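Local coordinates for protein contact-dependent inhibitor I (PDB 5I4Q) that probably protects its own cell by binding and neutralising the toxin of contact-dependent inhibitor A, the partner with which it forms a complex, at residues Y28-I39 with L50-L61. Numbering follows the deposited sequence.
Sequences YEECIESLVHQI and LFDDLFRMQSEL
Leu35 and Met57 (selenomethionine) interlock as reciprocal knobs into holes: Leu35 sits among Leu50, Asp53, Leu54 and Met57, and Met57 among Tyr28, Cys31, Ile32 and Leu35. The two branches of Leu35 divide the work, CD1 lying against Leu54 N at 3.7 Å and CD2 against Leu50. The selenomethionine chain is extended beyond CG (chi2 -170°), which carries Met57 CE to 3.6 Å from Cys31 SG; Met57 SE makes an oblique Met-aromatic contact with Tyr28, 5.4 Å from the ring centroid.

Apolar packing continues at both ends. Ile39 lies alongside Leu50, the two side chains running in opposite directions with Ile39 CG1 3.5 Å from Leu50 CB, and puts CD1 over a face of Phe51 as a CH-pi contact, 4.3 Å from the ring centroid. Ile32 and Leu61 meet tip to tip through their CD1 atoms, while Leu61 CD2 covers one face of Tyr28 near its rim.

One hydrogen bond crosses: Tyr28 OH donates to Glu60 OE1 at 2.7 Å, from above the carboxylate plane, which stands 84° to the ring. Glu60 OE2 receives a weak bond from Arg56 NE, linking Tyr28 to the Asp53-Arg56-Glu60 salt-bridge network.

The segments run nearly antiparallel (152°, axes 9.8 Å apart), pairing helices 4-40 and 44-66 as a helical hairpin. Helix 74-82 packs on Ile32 and Leu61, helix 88-99 on Ile39 and Phe51, and Phe7 of a second subunit meets the Tyr28 ring.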
loop_
_atom_site.group_PDB
_atom_site.type_symbol
_atom_site.label_atom_id
_atom_site.label_comp_id
_atom_site.label_asym_id
_atom_site.label_seq_id
_atom_site.Cartn_x
_atom_site.Cartn_y
_atom_site.Cartn_z
ATOM N N TYR B 28 -7.620 11.772 -11.460
ATOM C CA TYR B 28 -9.064 11.655 -11.262
ATOM C C TYR B 28 -9.558 12.983 -10.715
ATOM O O TYR B 28 -10.514 13.507 -11.183
ATOM C CB TYR B 28 -9.438 10.497 -10.346
ATOM C CG TYR B 28 -9.620 9.144 -11.013
ATOM C CD1 TYR B 28 -8.572 8.309 -11.228
ATOM C CD2 TYR B 28 -10.865 8.660 -11.294
ATOM C CE1 TYR B 28 -8.767 7.065 -11.791
ATOM C CE2 TYR B 28 -11.059 7.461 -11.863
ATOM C CZ TYR B 28 -10.015 6.664 -12.134
ATOM O OH TYR B 28 -10.246 5.434 -12.684
ATOM N N GLU B 29 -8.831 13.544 -9.768
ATOM C CA GLU B 29 -9.213 14.785 -9.115
ATOM C C GLU B 29 -9.321 15.926 -10.117
ATOM O O GLU B 29 -10.294 16.658 -10.120
ATOM C CB GLU B 29 -8.236 15.138 -7.980
ATOM C CG GLU B 29 -8.914 15.640 -6.714
ATOM C CD GLU B 29 -7.949 16.073 -5.616
ATOM O OE1 GLU B 29 -7.594 17.276 -5.611
ATOM O OE2 GLU B 29 -7.588 15.233 -4.758
ATOM N N GLU B 30 -8.345 16.045 -10.989
ATOM C CA GLU B 30 -8.334 17.096 -11.987
ATOM C C GLU B 30 -9.477 16.920 -12.978
ATOM O O GLU B 30 -10.203 17.859 -13.253
ATOM C CB GLU B 30 -6.977 17.117 -12.720
ATOM C CG GLU B 30 -5.827 17.725 -11.892
ATOM C CD GLU B 30 -4.398 17.426 -12.419
ATOM O OE1 GLU B 30 -4.230 17.040 -13.604
ATOM O OE2 GLU B 30 -3.423 17.568 -11.629
ATOM N N CYS B 31 -9.629 15.709 -13.505
ATOM C CA CYS B 31 -10.673 15.387 -14.485
ATOM C C CYS B 31 -12.112 15.661 -13.922
ATOM O O CYS B 31 -12.994 16.206 -14.587
ATOM C CB CYS B 31 -10.512 13.930 -14.911
ATOM S SG CYS B 31 -11.044 13.584 -16.593
ATOM N N ILE B 32 -12.309 15.329 -12.663
ATOM C CA ILE B 32 -13.551 15.596 -11.991
ATOM C C ILE B 32 -13.785 17.097 -11.785
ATOM O O ILE B 32 -14.903 17.528 -11.976
ATOM C CB ILE B 32 -13.602 14.891 -10.646
ATOM C CG1 ILE B 32 -13.716 13.384 -10.861
ATOM C CG2 ILE B 32 -14.724 15.459 -9.815
ATOM C CD1 ILE B 32 -13.425 12.578 -9.601
ATOM N N GLU B 33 -12.747 17.870 -11.418
ATOM C CA GLU B 33 -12.870 19.336 -11.251
ATOM C C GLU B 33 -13.385 19.984 -12.539
ATOM O O GLU B 33 -14.189 20.896 -12.498
ATOM C CB GLU B 33 -11.531 19.988 -10.902
ATOM C CG GLU B 33 -11.015 19.764 -9.489
ATOM C CD GLU B 33 -9.633 20.399 -9.250
ATOM O OE1 GLU B 33 -8.813 20.488 -10.206
ATOM O OE2 GLU B 33 -9.370 20.804 -8.098
ATOM N N SER B 34 -12.885 19.488 -13.659
ATOM C CA SER B 34 -13.224 19.955 -15.002
ATOM C C SER B 34 -14.632 19.551 -15.436
ATOM O O SER B 34 -15.310 20.356 -16.046
ATOM C CB SER B 34 -12.155 19.454 -15.998
ATOM O OG SER B 34 -12.585 19.462 -17.342
ATOM N N LEU B 35 -15.067 18.326 -15.125
ATOM C CA LEU B 35 -16.454 17.880 -15.395
ATOM C C LEU B 35 -17.470 18.636 -14.618
ATOM O O LEU B 35 -18.534 18.975 -15.130
ATOM C CB LEU B 35 -16.654 16.416 -15.057
ATOM C CG LEU B 35 -16.198 15.453 -16.122
ATOM C CD1 LEU B 35 -16.217 14.050 -15.546
ATOM C CD2 LEU B 35 -17.080 15.543 -17.348
ATOM N N VAL B 36 -17.167 18.854 -13.346
ATOM C CA VAL B 36 -18.008 19.678 -12.486
ATOM C C VAL B 36 -18.142 21.078 -13.117
ATOM O O VAL B 36 -19.243 21.578 -13.229
ATOM C CB VAL B 36 -17.466 19.751 -11.054
ATOM C CG1 VAL B 36 -18.244 20.779 -10.224
ATOM C CG2 VAL B 36 -17.554 18.380 -10.336
ATOM N N HIS B 37 -17.027 21.680 -13.539
ATOM C CA HIS B 37 -17.039 22.990 -14.192
ATOM C C HIS B 37 -17.905 22.987 -15.443
ATOM O O HIS B 37 -18.771 23.855 -15.572
ATOM C CB HIS B 37 -15.615 23.409 -14.531
ATOM C CG HIS B 37 -15.487 24.798 -15.055
ATOM N ND1 HIS B 37 -15.790 25.910 -14.298
ATOM C CD2 HIS B 37 -15.023 25.264 -16.245
ATOM C CE1 HIS B 37 -15.557 26.998 -15.012
ATOM N NE2 HIS B 37 -15.076 26.632 -16.189
ATOM N N GLN B 38 -17.710 21.998 -16.319
ATOM C CA GLN B 38 -18.494 21.884 -17.566
ATOM C C GLN B 38 -19.978 21.717 -17.298
ATOM O O GLN B 38 -20.795 22.403 -17.912
ATOM C CB GLN B 38 -18.036 20.721 -18.446
ATOM C CG GLN B 38 -16.629 20.830 -19.015
ATOM C CD GLN B 38 -16.140 19.515 -19.637
ATOM O OE1 GLN B 38 -15.126 18.943 -19.213
ATOM N NE2 GLN B 38 -16.857 19.032 -20.638
ATOM N N ILE B 39 -20.324 20.797 -16.398
ATOM C CA ILE B 39 -21.713 20.553 -16.024
ATOM C C ILE B 39 -22.399 21.830 -15.537
ATOM O O ILE B 39 -23.556 22.086 -15.853
ATOM C CB ILE B 39 -21.805 19.442 -14.945
ATOM C CG1 ILE B 39 -21.493 18.090 -15.558
ATOM C CG2 ILE B 39 -23.197 19.349 -14.323
ATOM C CD1 ILE B 39 -21.065 17.042 -14.529
ATOM N N LEU B 50 -22.146 14.183 -19.440
ATOM C CA LEU B 50 -21.102 14.643 -18.573
ATOM C C LEU B 50 -21.264 14.040 -17.198
ATOM O O LEU B 50 -20.293 13.700 -16.569
ATOM C CB LEU B 50 -21.071 16.175 -18.477
ATOM C CG LEU B 50 -20.774 16.941 -19.781
ATOM C CD1 LEU B 50 -21.045 18.422 -19.563
ATOM C CD2 LEU B 50 -19.330 16.704 -20.232
ATOM N N PHE B 51 -22.499 13.895 -16.754
ATOM C CA PHE B 51 -22.806 13.250 -15.495
ATOM C C PHE B 51 -22.469 11.778 -15.611
ATOM O O PHE B 51 -21.948 11.219 -14.681
ATOM C CB PHE B 51 -24.287 13.381 -15.146
ATOM C CG PHE B 51 -24.632 14.586 -14.341
ATOM C CD1 PHE B 51 -24.130 14.749 -13.079
ATOM C CD2 PHE B 51 -25.510 15.507 -14.809
ATOM C CE1 PHE B 51 -24.465 15.845 -12.303
ATOM C CE2 PHE B 51 -25.872 16.609 -14.045
ATOM C CZ PHE B 51 -25.350 16.772 -12.773
ATOM N N ASP B 52 -22.722 11.167 -16.765
ATOM C CA ASP B 52 -22.407 9.744 -16.953
ATOM C C ASP B 52 -20.919 9.480 -16.725
ATOM O O ASP B 52 -20.557 8.513 -16.052
ATOM C CB ASP B 52 -22.771 9.270 -18.368
ATOM C CG ASP B 52 -24.311 9.279 -18.667
ATOM O OD1 ASP B 52 -25.182 9.388 -17.737
ATOM O OD2 ASP B 52 -24.641 9.150 -19.872
ATOM N N ASP B 53 -20.069 10.356 -17.276
ATOM C CA ASP B 53 -18.600 10.313 -17.037
ATOM C C ASP B 53 -18.250 10.563 -15.568
ATOM O O ASP B 53 -17.473 9.841 -14.990
ATOM C CB ASP B 53 -17.837 11.339 -17.886
ATOM C CG ASP B 53 -17.944 11.078 -19.382
ATOM O OD1 ASP B 53 -18.254 9.926 -19.805
ATOM O OD2 ASP B 53 -17.719 12.039 -20.156
ATOM N N LEU B 54 -18.861 11.575 -14.970
ATOM C CA LEU B 54 -18.613 11.893 -13.582
ATOM C C LEU B 54 -18.955 10.734 -12.674
ATOM O O LEU B 54 -18.170 10.375 -11.827
ATOM C CB LEU B 54 -19.449 13.099 -13.197
ATOM C CG LEU B 54 -19.340 13.540 -11.748
ATOM C CD1 LEU B 54 -17.892 13.893 -11.438
ATOM C CD2 LEU B 54 -20.187 14.757 -11.484
ATOM N N PHE B 55 -20.134 10.148 -12.821
ATOM C CA PHE B 55 -20.485 9.006 -11.961
ATOM C C PHE B 55 -19.729 7.732 -12.244
ATOM O O PHE B 55 -19.572 6.865 -11.337
ATOM C CB PHE B 55 -21.989 8.733 -12.002
ATOM C CG PHE B 55 -22.815 9.827 -11.389
ATOM C CD1 PHE B 55 -22.754 10.052 -10.035
ATOM C CD2 PHE B 55 -23.682 10.579 -12.151
ATOM C CE1 PHE B 55 -23.535 11.023 -9.434
ATOM C CE2 PHE B 55 -24.439 11.597 -11.569
ATOM C CZ PHE B 55 -24.378 11.801 -10.201
ATOM N N ARG B 56 -19.286 7.573 -13.490
ATOM C CA ARG B 56 -18.477 6.419 -13.877
ATOM C C ARG B 56 -17.156 6.494 -13.102
ATOM O O ARG B 56 -16.673 5.486 -12.593
ATOM C CB ARG B 56 -18.204 6.377 -15.358
ATOM C CG ARG B 56 -17.532 5.091 -15.838
ATOM C CD ARG B 56 -16.901 5.211 -17.224
ATOM N NE ARG B 56 -15.592 5.850 -17.169
ATOM C CZ ARG B 56 -15.264 7.052 -17.647
ATOM N NH1 ARG B 56 -14.012 7.471 -17.481
ATOM N NH2 ARG B 56 -16.145 7.839 -18.271
HETATM N N MSE B 57 -16.627 7.699 -12.974
HETATM C CA MSE B 57 -15.402 7.910 -12.222
HETATM C C MSE B 57 -15.590 7.668 -10.750
HETATM O O MSE B 57 -14.737 7.109 -10.140
HETATM C CB MSE B 57 -14.834 9.321 -12.454
HETATM C CG MSE B 57 -14.381 9.373 -13.905
HETATM SE SE MSE B 57 -13.322 11.017 -14.282
HETATM C CE MSE B 57 -13.371 10.883 -16.279
ATOM N N GLN B 58 -16.666 8.183 -10.191
ATOM C CA GLN B 58 -16.984 7.957 -8.821
ATOM C C GLN B 58 -17.072 6.451 -8.580
ATOM O O GLN B 58 -16.601 5.976 -7.580
ATOM C CB GLN B 58 -18.279 8.681 -8.426
ATOM C CG GLN B 58 -18.779 8.478 -6.978
ATOM C CD GLN B 58 -19.358 7.113 -6.673
ATOM O OE1 GLN B 58 -19.770 6.376 -7.564
ATOM N NE2 GLN B 58 -19.381 6.753 -5.400
ATOM N N SER B 59 -17.674 5.720 -9.510
ATOM C CA SER B 59 -17.871 4.258 -9.365
ATOM C C SER B 59 -16.580 3.542 -9.317
ATOM O O SER B 59 -16.432 2.609 -8.532
ATOM C CB SER B 59 -18.743 3.671 -10.456
ATOM O OG SER B 59 -20.044 4.245 -10.336
ATOM N N GLU B 60 -15.616 4.013 -10.082
ATOM C CA GLU B 60 -14.335 3.398 -10.058
ATOM C C GLU B 60 -13.638 3.723 -8.742
ATOM O O GLU B 60 -12.893 2.893 -8.214
ATOM C CB GLU B 60 -13.512 3.878 -11.246
ATOM C CG GLU B 60 -14.060 3.401 -12.572
ATOM C CD GLU B 60 -13.547 4.193 -13.804
ATOM O OE1 GLU B 60 -12.719 5.109 -13.673
ATOM O OE2 GLU B 60 -13.972 3.861 -14.931
ATOM N N LEU B 61 -13.807 4.974 -8.255
ATOM C CA LEU B 61 -13.179 5.363 -7.005
ATOM C C LEU B 61 -13.817 4.605 -5.840
ATOM O O LEU B 61 -13.151 4.230 -4.902
ATOM C CB LEU B 61 -13.250 6.849 -6.791
ATOM C CG LEU B 61 -12.307 7.633 -7.702
ATOM C CD1 LEU B 61 -12.740 9.059 -7.777
ATOM C CD2 LEU B 61 -10.863 7.617 -7.303
#